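Local atomic coordinates of PHOX (Pseudomonas fluorescens, PDB entry 4A9V), a protein that hydrolyses phosphate monoesters as an alkaline phosphatase, using an iron-calcium cofactor held at the centre of a beta-propeller. Residues A[67-73]-A[546-551]. Numbering follows the deposited sequence.
Sequences NNDGMSL and FVGIQH. With LI (lithium ion), chain D.
Gln550 reaches across to 67-73 with its amide nitrogen and carries most of the polar contact. Its chain runs extended, with CG anti to the backbone N (chi1 -168°), which carries NE2 to 3.0 Å from Asn67 O in a nearly straight hydrogen bond; the acceptor lies in the glutamine's amide plane, while the donor sits above the plane of the Asn67 carbonyl. A weak bond joins NE2 to Asp69 OD2 at 3.2 Å, and Glu90 is a further weak acceptor. With an alanine in place of Gln550, Asn67 O would probably lose this side-chain donor and Asp69 OD2 a weak one, with a gap opened beside Asn67 CB. Another weak bond links His551 N to Asn67 OD1, an oxygen also held by Asn93 and Ser571.

Apolar packing gathers at Phe546. The slender, extended Met71 chain lays CE 3.9 Å from Phe546 CB, and Leu73 CD1 meets Phe546 CE2 obliquely at 3.6 Å.

Strand 68-76, an edge strand of one propeller sheet, thus meets 544-550, an interior strand of another, beside the metal centre. Asp69 grips the lithium ion through OD1 and OD2 and lines the mu-oxo-diiron pocket; with Thr534 bonded to OD1, Gln550 is placed as a weak second-shell donor, consistent with a minor part in orienting a carboxylate held mainly by the metal and Thr534.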
# COMPACT_ATOMS: atom_id res chain seq x y z
N ASN A 67 4.21 -9.03 8.50
CA ASN A 67 3.07 -8.46 7.81
C ASN A 67 3.42 -7.92 6.43
O ASN A 67 3.17 -6.75 6.11
CB ASN A 67 2.36 -7.44 8.70
CG ASN A 67 1.63 -8.10 9.86
OD1 ASN A 67 1.41 -9.31 9.85
ND2 ASN A 67 1.25 -7.32 10.86
N ASN A 68 3.81 -8.83 5.54
CA ASN A 68 4.21 -8.42 4.20
C ASN A 68 3.04 -7.88 3.40
O ASN A 68 1.89 -8.28 3.60
CB ASN A 68 4.94 -9.54 3.45
CG ASN A 68 4.17 -10.85 3.42
OD1 ASN A 68 4.65 -11.83 3.99
ND2 ASN A 68 3.28 -10.96 2.46
N ASP A 69 3.32 -6.81 2.66
CA ASP A 69 2.28 -5.97 2.10
C ASP A 69 2.61 -5.72 0.61
O ASP A 69 2.84 -6.66 -0.14
CB ASP A 69 2.15 -4.69 2.96
CG ASP A 69 0.78 -4.05 2.89
OD1 ASP A 69 0.12 -4.18 1.84
OD2 ASP A 69 0.40 -3.37 3.88
N GLY A 70 2.70 -4.47 0.18
CA GLY A 70 2.99 -4.20 -1.23
C GLY A 70 4.36 -4.73 -1.64
O GLY A 70 5.28 -4.79 -0.83
N MET A 71 4.49 -5.06 -2.93
CA MET A 71 5.72 -5.64 -3.44
C MET A 71 5.80 -5.49 -4.95
O MET A 71 4.78 -5.46 -5.65
CB MET A 71 5.83 -7.12 -3.07
CG MET A 71 4.69 -7.97 -3.56
SD MET A 71 4.85 -9.66 -2.95
CE MET A 71 3.36 -10.38 -3.60
N SER A 72 7.02 -5.45 -5.44
CA SER A 72 7.29 -5.45 -6.87
C SER A 72 8.36 -6.49 -7.20
O SER A 72 9.28 -6.73 -6.41
CB SER A 72 7.79 -4.08 -7.34
OG SER A 72 6.79 -3.08 -7.25
N LEU A 73 8.28 -6.99 -8.43
CA LEU A 73 9.28 -7.88 -8.99
C LEU A 73 10.05 -7.14 -10.09
O LEU A 73 9.46 -6.48 -10.95
CB LEU A 73 8.61 -9.14 -9.53
CG LEU A 73 9.55 -10.19 -10.14
CD1 LEU A 73 9.00 -11.59 -9.94
CD2 LEU A 73 9.80 -9.94 -11.61
N PHE A 546 2.46 -13.74 -7.74
CA PHE A 546 2.86 -13.67 -6.34
C PHE A 546 1.88 -12.79 -5.58
O PHE A 546 1.54 -11.70 -6.04
CB PHE A 546 4.27 -13.09 -6.22
CG PHE A 546 5.32 -13.87 -6.97
CD1 PHE A 546 5.92 -14.98 -6.38
CD2 PHE A 546 5.73 -13.49 -8.24
CE1 PHE A 546 6.91 -15.67 -7.04
CE2 PHE A 546 6.72 -14.19 -8.90
CZ PHE A 546 7.31 -15.29 -8.31
N VAL A 547 1.39 -13.27 -4.44
CA VAL A 547 0.39 -12.54 -3.67
C VAL A 547 0.68 -12.72 -2.18
O VAL A 547 1.11 -13.78 -1.74
CB VAL A 547 -1.05 -13.01 -4.03
CG1 VAL A 547 -1.25 -14.49 -3.72
CG2 VAL A 547 -2.09 -12.16 -3.31
N GLY A 548 0.47 -11.66 -1.41
CA GLY A 548 0.71 -11.69 0.02
C GLY A 548 -0.51 -12.09 0.84
O GLY A 548 -1.65 -11.70 0.56
N ILE A 549 -0.22 -12.84 1.90
CA ILE A 549 -1.17 -13.16 2.94
C ILE A 549 -0.66 -12.52 4.23
O ILE A 549 0.38 -12.93 4.76
CB ILE A 549 -1.29 -14.68 3.12
CG1 ILE A 549 -1.76 -15.36 1.82
CG2 ILE A 549 -2.20 -15.02 4.28
CD1 ILE A 549 -3.09 -14.87 1.28
N GLN A 550 -1.31 -11.44 4.63
CA GLN A 550 -0.84 -10.60 5.71
C GLN A 550 -1.63 -10.87 6.99
O GLN A 550 -2.85 -11.02 6.96
CB GLN A 550 -0.96 -9.12 5.31
CG GLN A 550 -0.23 -8.17 6.24
CD GLN A 550 -0.63 -6.73 6.03
OE1 GLN A 550 -1.82 -6.40 6.02
NE2 GLN A 550 0.35 -5.84 5.90
N HIS A 551 -0.90 -10.91 8.10
CA HIS A 551 -1.45 -11.14 9.44
C HIS A 551 -2.48 -12.25 9.52
O HIS A 551 -3.50 -12.10 10.18
CB HIS A 551 -1.98 -9.84 10.08
CG HIS A 551 -3.12 -9.18 9.33
ND1 HIS A 551 -4.38 -9.67 9.31
CD2 HIS A 551 -3.15 -7.99 8.61
CE1 HIS A 551 -5.17 -8.84 8.61
NE2 HIS A 551 -4.42 -7.81 8.18
LI LI D . -1.51 -2.77 2.95
O HOH W 1 -1.94 -2.32 4.19
O HOH W 2 -1.68 -2.19 1.25